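Local coordinates for ethanolamine utilization protein EutJ (Carboxydothermus hydrogenoformans Z-2901, PDB 3H1Q), which binds ATP and probably serves ethanolamine utilization as a nucleotide-binding protein of the actin-like ATPase type, at residues A[9-13]-A[48-52]; A[39-43]-A[76-81]; A[226-232]-A[250-255]. All blocks are in the same frame, centred on the assembly; numbering follows the deposited sequence.

Contact 1 (A[9-13]-A[48-52]); sequences KLNLL and EGIPV
Lys-9 and Pro-51 meet at about a right angle, the lysine chain passing the CD corner of the proline ring toward the turn that precedes it. Starting at the helix, Lys-9 CB lies 4.1 Å from Pro-51 CD, and CG stays at a similar distance from that same ring atom. Contact tightens one carbon further on, where Lys-9 CD is 3.5 Å from Pro-51 CD and 3.4 Å from the carbonyl O of Gly-49. Lys-9 CE keeps near this carbonyl and has Ile-50 CG1 4.1 Å away on the same side, before the chain bends at chi4 (83°). What touches is therefore the methylene part of the lysine, and no hydrogen bond joins the two segments. The proline is gripped from its other end as well: Leu-13 CD1 sits 3.9 Å from Pro-51 CB, and Leu-12 CD2 reaches the same CB at 4.0 Å. Both leucines have CG anti to the backbone N, which directs these methyls at the ring. In the fold, helix 3-18 thus packs on the start of edge strand 51-58; Leu-13 also touches Val-43 of strand 39-45, while Leu-10 faces helix 263-269.

Contact 2 (A[39-43]-A[76-81]); sequences DIVLV and IVRELK. With ATP (adenosine-5'-triphosphate), chain C.
Ile-40 meets helix 70-87 with both branches because its chi1 of -68° sets CG1 beside the backbone N and CG2 anti to it. The CG1 arm carries CD1 to 3.5 Å from Ile-76 CG2, while Ile-40 CG2 rests 3.6 Å from Leu-80 CD1 and, more loosely, 4.2 Å from Val-77 CG2. Leu-42, with CG anti to its N (chi1 159°), sends CD2 alongside the helix backbone, 3.8 Å from Leu-80 C and 4.0 Å from Leu-80 CB. The short strand and helix axes run 8.8 Å apart at 36°, close enough for these branched side chains to fill the interval. Val-41 points away, to Pro-265 of helix 263-269. Asp-39, at the strand's beginning, turns its carboxylate to the triphosphate, OD1 lying 3.0 Å from ATP O1A. With an alanine here the carboxylate is gone, and O1A and O2B of the nucleotide would probably be left without the group that faces them, opening a gap beside the phosphates. The chemistry is thus divided: the side-chain contacts with the helix are apolar, with no hydrogen bond across it, and they back a strand whose first residue sets an acid group against phosphate oxygens, consistent with the actin-like ATPase fold.

Contact 3 (A[226-232]-A[250-255]); sequences QTLPVYV and LGKEVQ
Tyr-231 is bridged to Gln-255 in a single parallel bridge, whose two bonds use Val-230 O and Val-232 N. Gln-255 N donates to Val-230 O at 2.9 Å, almost straight at 175°, and Gln-255 O accepts from Val-232 N at 2.7 Å with the donor tilted out of the carbonyl plane and an N-H...O angle of 155°. One residue thus spans two bonds of strand 230-233, on the flank that does not face its sheet neighbour 141-146. The second segment arrives from helix 242-250 through Gly-251, whose positive phi marks the departure from helical geometry. Among the side chains, Val-254 fits against two valines of the strand: its CG1 is 3.7 Å from Val-230 CG1, and its CB is 3.8 Å from Val-232 CG2. Val-230 presents its other methyl to the lysine, with CG2 3.7 Å from Lys-252 CE at about a right angle, and that same CE lies 3.3 Å from the carbonyl O of Leu-228. On the opposite side of the bridge, Tyr-231 and Gln-255 run side by side; Gln-255 CB is 3.9 Å from Tyr-231 CD1, and the amide is stacked over one face of the ring, offset toward its rim, with the planes 17° apart. Phe-246 of helix 242-250 touches both Val-232 and Val-254, adding an aromatic side chain to the valine cluster. Two backbone bonds therefore set the register, while apolar valine contacts fill the buried side and the tyrosine-glutamine stack and the lysine chain lie toward the more exposed parts.

Overall arrangement
From the N terminus, helix 3-18 supplies the first half of contact 1, which closes when the chain reaches 48-52 at the start of strand 51-58. By then strand 39-45 has already opened contact 2, which closes at helix 70-87, so the two loops cross. Both reach the same five-stranded sheet, in which strands 39-45 and 51-58 are neighbours, and they touch directly where Leu-13 CD2 lies 4.0 Å from Val-43 CG1. Contact 3 follows in series: it closes a short loop through helix 242-250 at the edge of the four-stranded sheet. Its centre is about 32 Å from that of contact 2, across the chain's centre.

Contact 1 (A[9-13]-A[48-52])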
loop_
_atom_site.group_PDB
_atom_site.type_symbol
_atom_site.label_atom_id
_atom_site.label_comp_id
_atom_site.label_asym_id
_atom_site.label_seq_id
_atom_site.Cartn_x
_atom_site.Cartn_y
_atom_site.Cartn_z
ATOM N N LYS A 9 -14.864 0.228 -4.785
ATOM C CA LYS A 9 -14.422 -0.493 -3.591
ATOM C C LYS A 9 -13.408 0.301 -2.764
ATOM O O LYS A 9 -13.471 0.291 -1.550
ATOM C CB LYS A 9 -13.819 -1.839 -3.958
ATOM C CG LYS A 9 -14.783 -2.817 -4.620
ATOM C CD LYS A 9 -14.592 -4.227 -4.031
ATOM C CE LYS A 9 -14.999 -5.356 -4.970
ATOM N NZ LYS A 9 -13.881 -5.640 -5.905
ATOM N N LEU A 10 -12.489 0.987 -3.439
ATOM C CA LEU A 10 -11.480 1.827 -2.816
ATOM C C LEU A 10 -12.084 3.068 -2.202
ATOM O O LEU A 10 -11.625 3.548 -1.181
ATOM C CB LEU A 10 -10.487 2.284 -3.874
ATOM C CG LEU A 10 -9.116 1.646 -4.094
ATOM C CD1 LEU A 10 -9.144 0.157 -3.809
ATOM C CD2 LEU A 10 -8.587 1.982 -5.522
ATOM N N ASN A 11 -13.088 3.640 -2.854
ATOM C CA ASN A 11 -13.730 4.809 -2.271
ATOM C C ASN A 11 -14.461 4.400 -1.004
ATOM O O ASN A 11 -14.405 5.131 -0.000
ATOM C CB ASN A 11 -14.645 5.523 -3.252
ATOM C CG ASN A 11 -13.911 6.543 -4.074
ATOM O OD1 ASN A 11 -14.055 6.583 -5.278
ATOM N ND2 ASN A 11 -13.125 7.389 -3.429
ATOM N N LEU A 12 -15.089 3.220 -1.050
ATOM C CA LEU A 12 -15.785 2.673 0.105
ATOM C C LEU A 12 -14.798 2.493 1.249
ATOM O O LEU A 12 -14.943 3.098 2.325
ATOM C CB LEU A 12 -16.445 1.330 -0.228
ATOM C CG LEU A 12 -17.332 0.700 0.851
ATOM C CD1 LEU A 12 -18.459 1.632 1.239
ATOM C CD2 LEU A 12 -17.888 -0.657 0.435
ATOM N N LEU A 13 -13.774 1.682 0.981
ATOM C CA LEU A 13 -12.803 1.312 1.976
ATOM C C LEU A 13 -12.203 2.546 2.554
ATOM O O LEU A 13 -11.910 2.596 3.741
ATOM C CB LEU A 13 -11.724 0.442 1.381
ATOM C CG LEU A 13 -10.822 -0.221 2.414
ATOM C CD1 LEU A 13 -11.618 -0.939 3.446
ATOM C CD2 LEU A 13 -9.906 -1.177 1.746
ATOM N N GLU A 48 -16.623 -12.095 -1.588
ATOM C CA GLU A 48 -16.429 -11.550 -2.925
ATOM C C GLU A 48 -15.567 -10.286 -2.871
ATOM O O GLU A 48 -15.504 -9.509 -3.819
ATOM C CB GLU A 48 -17.781 -11.242 -3.597
ATOM C CG GLU A 48 -18.969 -12.180 -3.237
ATOM C CD GLU A 48 -18.565 -13.657 -3.113
ATOM O OE1 GLU A 48 -17.790 -14.139 -3.977
ATOM O OE2 GLU A 48 -19.009 -14.339 -2.148
ATOM N N GLY A 49 -14.908 -10.057 -1.753
ATOM C CA GLY A 49 -13.941 -8.982 -1.700
ATOM C C GLY A 49 -14.534 -7.600 -1.596
ATOM O O GLY A 49 -13.823 -6.603 -1.727
ATOM N N ILE A 50 -15.831 -7.510 -1.363
ATOM C CA ILE A 50 -16.359 -6.199 -1.081
ATOM C C ILE A 50 -15.984 -5.818 0.354
ATOM O O ILE A 50 -16.203 -6.613 1.263
ATOM C CB ILE A 50 -17.849 -6.119 -1.263
ATOM C CG1 ILE A 50 -18.219 -6.493 -2.684
ATOM C CG2 ILE A 50 -18.297 -4.695 -1.013
ATOM C CD1 ILE A 50 -19.684 -6.241 -2.975
ATOM N N PRO A 51 -15.399 -4.615 0.541
ATOM C CA PRO A 51 -15.002 -4.058 1.827
ATOM C C PRO A 51 -16.124 -4.018 2.837
ATOM O O PRO A 51 -17.215 -3.585 2.526
ATOM C CB PRO A 51 -14.568 -2.636 1.477
ATOM C CG PRO A 51 -14.108 -2.734 0.102
ATOM C CD PRO A 51 -14.998 -3.734 -0.563
ATOM N N VAL A 52 -15.818 -4.512 4.038
ATOM C CA VAL A 52 -16.725 -4.569 5.198
ATOM C C VAL A 52 -16.239 -3.638 6.322
ATOM O O VAL A 52 -17.049 -2.982 6.975
ATOM C CB VAL A 52 -16.832 -5.990 5.729
ATOM C CG1 VAL A 52 -17.528 -5.994 7.049
ATOM C CG2 VAL A 52 -17.586 -6.832 4.750
#

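Contact 2 (A[39-43]-A[76-81])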
loop_
_atom_site.group_PDB
_atom_site.type_symbol
_atom_site.label_atom_id
_atom_site.label_comp_id
_atom_site.label_asym_id
_atom_site.label_seq_id
_atom_site.Cartn_x
_atom_site.Cartn_y
_atom_site.Cartn_z
ATOM N N ASP A 39 2.785 2.834 7.478
ATOM C CA ASP A 39 1.464 2.526 8.064
ATOM C C ASP A 39 1.134 1.034 8.191
ATOM O O ASP A 39 1.687 0.184 7.477
ATOM C CB ASP A 39 0.352 3.209 7.253
ATOM C CG ASP A 39 0.464 2.931 5.758
ATOM O OD1 ASP A 39 0.208 1.769 5.279
ATOM O OD2 ASP A 39 0.849 3.909 5.059
ATOM N N ILE A 40 0.212 0.726 9.099
ATOM C CA ILE A 40 -0.330 -0.605 9.221
ATOM C C ILE A 40 -1.813 -0.470 8.937
ATOM O O ILE A 40 -2.484 0.487 9.396
ATOM C CB ILE A 40 -0.099 -1.174 10.637
ATOM C CG1 ILE A 40 1.388 -1.412 10.868
ATOM C CG2 ILE A 40 -0.894 -2.490 10.866
ATOM C CD1 ILE A 40 1.729 -1.842 12.277
ATOM N N VAL A 41 -2.315 -1.412 8.149
ATOM C CA VAL A 41 -3.678 -1.377 7.712
ATOM C C VAL A 41 -4.254 -2.757 7.970
ATOM O O VAL A 41 -3.608 -3.792 7.685
ATOM C CB VAL A 41 -3.813 -1.010 6.192
ATOM C CG1 VAL A 41 -5.303 -1.085 5.716
ATOM C CG2 VAL A 41 -3.216 0.371 5.918
ATOM N N LEU A 42 -5.476 -2.767 8.501
ATOM C CA LEU A 42 -6.224 -3.983 8.661
ATOM C C LEU A 42 -7.488 -3.777 7.856
ATOM O O LEU A 42 -8.111 -2.716 7.965
ATOM C CB LEU A 42 -6.568 -4.174 10.134
ATOM C CG LEU A 42 -7.744 -5.104 10.415
ATOM C CD1 LEU A 42 -7.237 -6.518 10.539
ATOM C CD2 LEU A 42 -8.403 -4.674 11.674
ATOM N N VAL A 43 -7.873 -4.804 7.091
ATOM C CA VAL A 43 -8.970 -4.749 6.145
ATOM C C VAL A 43 -9.848 -6.018 6.223
ATOM O O VAL A 43 -9.325 -7.136 6.287
ATOM C CB VAL A 43 -8.404 -4.543 4.716
ATOM C CG1 VAL A 43 -9.454 -4.729 3.620
ATOM C CG2 VAL A 43 -7.752 -3.146 4.588
ATOM N N ILE A 76 -0.153 -2.311 17.664
ATOM C CA ILE A 76 -0.918 -1.674 16.566
ATOM C C ILE A 76 -1.937 -2.659 15.990
ATOM O O ILE A 76 -3.143 -2.387 16.017
ATOM C CB ILE A 76 -0.020 -1.077 15.416
ATOM C CG1 ILE A 76 0.970 -0.009 15.931
ATOM C CG2 ILE A 76 -0.887 -0.516 14.268
ATOM C CD1 ILE A 76 0.316 1.196 16.596
ATOM N N VAL A 77 -1.488 -3.806 15.495
ATOM C CA VAL A 77 -2.469 -4.768 15.007
ATOM C C VAL A 77 -3.540 -5.033 16.062
ATOM O O VAL A 77 -4.736 -5.002 15.772
ATOM C CB VAL A 77 -1.843 -6.065 14.616
ATOM C CG1 VAL A 77 -2.913 -7.071 14.210
ATOM C CG2 VAL A 77 -0.856 -5.805 13.509
ATOM N N ARG A 78 -3.119 -5.268 17.305
ATOM C CA ARG A 78 -4.098 -5.467 18.359
ATOM C C ARG A 78 -5.079 -4.315 18.434
ATOM O O ARG A 78 -6.281 -4.552 18.447
ATOM C CB ARG A 78 -3.440 -5.776 19.689
ATOM C CG ARG A 78 -3.116 -7.234 19.745
ATOM C CD ARG A 78 -2.414 -7.638 21.007
ATOM N NE ARG A 78 -3.176 -7.297 22.205
ATOM C CZ ARG A 78 -3.959 -8.136 22.868
ATOM N NH1 ARG A 78 -4.109 -9.394 22.449
ATOM N NH2 ARG A 78 -4.606 -7.703 23.949
ATOM N N GLU A 79 -4.595 -3.076 18.432
ATOM C CA GLU A 79 -5.518 -1.952 18.631
ATOM C C GLU A 79 -6.491 -1.778 17.437
ATOM O O GLU A 79 -7.666 -1.403 17.618
ATOM C CB GLU A 79 -4.788 -0.655 19.044
ATOM C CG GLU A 79 -4.165 0.189 17.931
ATOM C CD GLU A 79 -2.970 1.073 18.434
ATOM O OE1 GLU A 79 -1.928 0.517 18.926
ATOM O OE2 GLU A 79 -3.074 2.334 18.321
ATOM N N LEU A 80 -5.995 -2.115 16.240
ATOM C CA LEU A 80 -6.792 -2.102 15.028
ATOM C C LEU A 80 -7.871 -3.171 15.103
ATOM O O LEU A 80 -9.063 -2.843 14.988
ATOM C CB LEU A 80 -5.920 -2.296 13.785
ATOM C CG LEU A 80 -4.814 -1.272 13.537
ATOM C CD1 LEU A 80 -4.109 -1.626 12.284
ATOM C CD2 LEU A 80 -5.322 0.168 13.470
ATOM N N LYS A 81 -7.467 -4.427 15.320
ATOM C CA LYS A 81 -8.412 -5.528 15.472
ATOM C C LYS A 81 -9.539 -5.171 16.413
ATOM O O LYS A 81 -10.691 -5.530 16.173
ATOM C CB LYS A 81 -7.734 -6.765 16.009
ATOM C CG LYS A 81 -8.569 -8.005 15.871
ATOM C CD LYS A 81 -7.727 -9.243 16.073
ATOM C CE LYS A 81 -7.983 -9.877 17.428
ATOM N NZ LYS A 81 -9.176 -10.755 17.395
HETATM P PG ATP C . 3.292 -0.476 1.677
HETATM O O1G ATP C . 1.887 -0.131 2.147
HETATM O O2G ATP C . 3.639 0.090 0.328
HETATM O O3G ATP C . 3.592 -1.970 1.700
HETATM P PB ATP C . 3.828 1.583 3.491
HETATM O O1B ATP C . 4.924 2.243 4.254
HETATM O O2B ATP C . 2.582 1.264 4.271
HETATM O O3B ATP C . 4.316 0.301 2.658
HETATM P PA ATP C . 2.099 3.184 1.701
HETATM O O1A ATP C . 0.990 3.009 2.697
HETATM O O2A ATP C . 1.941 2.563 0.336
HETATM O O3A ATP C . 3.498 2.586 2.263
HETATM O "O5'" ATP C . 2.492 4.735 1.602
HETATM C "C5'" ATP C . 2.920 5.543 2.683
HETATM C "C4'" ATP C . 3.373 6.826 2.018
HETATM O "O4'" ATP C . 2.277 7.383 1.285
HETATM C "C3'" ATP C . 3.769 7.869 3.035
HETATM O "O3'" ATP C . 5.005 8.493 2.670
HETATM C "C2'" ATP C . 2.707 8.932 2.939
HETATM O "O2'" ATP C . 3.245 10.228 3.169
HETATM C "C1'" ATP C . 2.159 8.782 1.530
HETATM N N9 ATP C . 0.811 9.444 1.564
HETATM C C8 ATP C . -0.283 9.085 2.271
HETATM N N7 ATP C . -1.300 9.979 2.121
HETATM C C5 ATP C . -0.867 10.960 1.310
HETATM C C6 ATP C . -1.418 12.212 0.723
HETATM N N6 ATP C . -2.684 12.619 0.972
HETATM N N1 ATP C . -0.612 12.947 -0.087
HETATM C C2 ATP C . 0.653 12.593 -0.375
HETATM N N3 ATP C . 1.216 11.466 0.110
HETATM C C4 ATP C . 0.527 10.615 0.949
#

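Contact 3 (A[226-232]-A[250-255])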
loop_
_atom_site.group_PDB
_atom_site.type_symbol
_atom_site.label_atom_id
_atom_site.label_comp_id
_atom_site.label_asym_id
_atom_site.label_seq_id
_atom_site.Cartn_x
_atom_site.Cartn_y
_atom_site.Cartn_z
ATOM N N GLN A 226 7.349 -4.106 -23.583
ATOM C CA GLN A 226 6.777 -2.759 -23.557
ATOM C C GLN A 226 5.265 -2.714 -23.790
ATOM O O GLN A 226 4.621 -1.700 -23.486
ATOM C CB GLN A 226 7.487 -1.848 -24.551
ATOM C CG GLN A 226 8.940 -1.550 -24.205
ATOM C CD GLN A 226 9.088 -0.945 -22.832
ATOM O OE1 GLN A 226 9.791 -1.487 -21.972
ATOM N NE2 GLN A 226 8.406 0.180 -22.606
ATOM N N THR A 227 4.704 -3.802 -24.326
ATOM C CA THR A 227 3.250 -3.978 -24.389
ATOM C C THR A 227 2.675 -3.795 -22.986
ATOM O O THR A 227 1.577 -3.258 -22.827
ATOM C CB THR A 227 2.851 -5.380 -24.907
ATOM O OG1 THR A 227 3.673 -5.723 -26.015
ATOM C CG2 THR A 227 1.407 -5.414 -25.370
ATOM N N LEU A 228 3.438 -4.220 -21.978
ATOM C CA LEU A 228 2.984 -4.234 -20.587
ATOM C C LEU A 228 2.431 -2.905 -20.073
ATOM O O LEU A 228 3.159 -1.886 -20.053
ATOM C CB LEU A 228 4.099 -4.715 -19.652
ATOM C CG LEU A 228 4.469 -6.198 -19.697
ATOM C CD1 LEU A 228 5.851 -6.412 -19.085
ATOM C CD2 LEU A 228 3.397 -7.060 -19.008
ATOM N N PRO A 229 1.136 -2.916 -19.664
ATOM C CA PRO A 229 0.516 -1.800 -18.960
ATOM C C PRO A 229 1.209 -1.593 -17.635
ATOM O O PRO A 229 1.874 -2.494 -17.138
ATOM C CB PRO A 229 -0.921 -2.273 -18.754
ATOM C CG PRO A 229 -1.149 -3.219 -19.879
ATOM C CD PRO A 229 0.144 -3.959 -19.987
ATOM N N VAL A 230 1.056 -0.406 -17.077
ATOM C CA VAL A 230 1.862 0.017 -15.952
ATOM C C VAL A 230 0.994 0.692 -14.900
ATOM O O VAL A 230 0.285 1.669 -15.176
ATOM C CB VAL A 230 2.980 0.941 -16.420
ATOM C CG1 VAL A 230 3.696 1.576 -15.251
ATOM C CG2 VAL A 230 3.930 0.157 -17.275
ATOM N N TYR A 231 1.063 0.161 -13.686
ATOM C CA TYR A 231 0.137 0.532 -12.653
ATOM C C TYR A 231 0.917 1.044 -11.500
ATOM O O TYR A 231 1.746 0.350 -10.964
ATOM C CB TYR A 231 -0.640 -0.693 -12.254
ATOM C CG TYR A 231 -1.478 -1.245 -13.376
ATOM C CD1 TYR A 231 -2.818 -0.888 -13.507
ATOM C CD2 TYR A 231 -0.943 -2.133 -14.306
ATOM C CE1 TYR A 231 -3.617 -1.404 -14.528
ATOM C CE2 TYR A 231 -1.745 -2.661 -15.345
ATOM C CZ TYR A 231 -3.082 -2.285 -15.440
ATOM O OH TYR A 231 -3.879 -2.781 -16.450
ATOM N N VAL A 232 0.683 2.274 -11.124
ATOM C CA VAL A 232 1.416 2.812 -10.026
ATOM C C VAL A 232 0.485 2.902 -8.835
ATOM O O VAL A 232 -0.454 3.685 -8.840
ATOM C CB VAL A 232 1.996 4.162 -10.383
ATOM C CG1 VAL A 232 2.572 4.832 -9.160
ATOM C CG2 VAL A 232 3.060 3.989 -11.454
ATOM N N LEU A 250 9.004 8.622 -17.054
ATOM C CA LEU A 250 9.111 7.202 -17.361
ATOM C C LEU A 250 9.136 6.970 -18.876
ATOM O O LEU A 250 9.930 6.167 -19.383
ATOM C CB LEU A 250 7.978 6.413 -16.702
ATOM C CG LEU A 250 7.917 4.942 -17.119
ATOM C CD1 LEU A 250 8.940 4.110 -16.370
ATOM C CD2 LEU A 250 6.525 4.398 -16.902
ATOM N N GLY A 251 8.273 7.686 -19.591
ATOM C CA GLY A 251 8.164 7.493 -21.014
ATOM C C GLY A 251 6.765 7.108 -21.414
ATOM O O GLY A 251 6.238 7.654 -22.376
ATOM N N LYS A 252 6.152 6.162 -20.707
ATOM C CA LYS A 252 4.734 5.904 -20.964
ATOM C C LYS A 252 3.831 6.321 -19.816
ATOM O O LYS A 252 4.282 6.425 -18.661
ATOM C CB LYS A 252 4.443 4.475 -21.464
ATOM C CG LYS A 252 5.178 3.334 -20.778
ATOM C CD LYS A 252 4.967 2.041 -21.585
ATOM C CE LYS A 252 5.085 0.770 -20.722
ATOM N NZ LYS A 252 6.495 0.326 -20.410
ATOM N N GLU A 253 2.572 6.607 -20.162
ATOM C CA GLU A 253 1.558 7.042 -19.202
ATOM C C GLU A 253 1.299 5.918 -18.216
ATOM O O GLU A 253 1.411 4.734 -18.555
ATOM C CB GLU A 253 0.253 7.472 -19.918
ATOM N N VAL A 254 0.980 6.277 -16.984
ATOM C CA VAL A 254 0.772 5.255 -15.953
ATOM C C VAL A 254 -0.659 5.284 -15.451
ATOM O O VAL A 254 -1.309 6.316 -15.514
ATOM C CB VAL A 254 1.814 5.378 -14.770
ATOM C CG1 VAL A 254 3.257 5.266 -15.304
ATOM C CG2 VAL A 254 1.632 6.674 -13.952
ATOM N N GLN A 255 -1.147 4.150 -14.965
ATOM C CA GLN A 255 -2.432 4.108 -14.261
ATOM C C GLN A 255 -2.249 4.144 -12.749
ATOM O O GLN A 255 -1.652 3.231 -12.193
ATOM C CB GLN A 255 -3.200 2.859 -14.655
ATOM C CG GLN A 255 -3.824 2.969 -16.033
ATOM C CD GLN A 255 -3.355 1.855 -16.976
ATOM O OE1 GLN A 255 -2.145 1.627 -17.121
ATOM N NE2 GLN A 255 -4.309 1.156 -17.622
#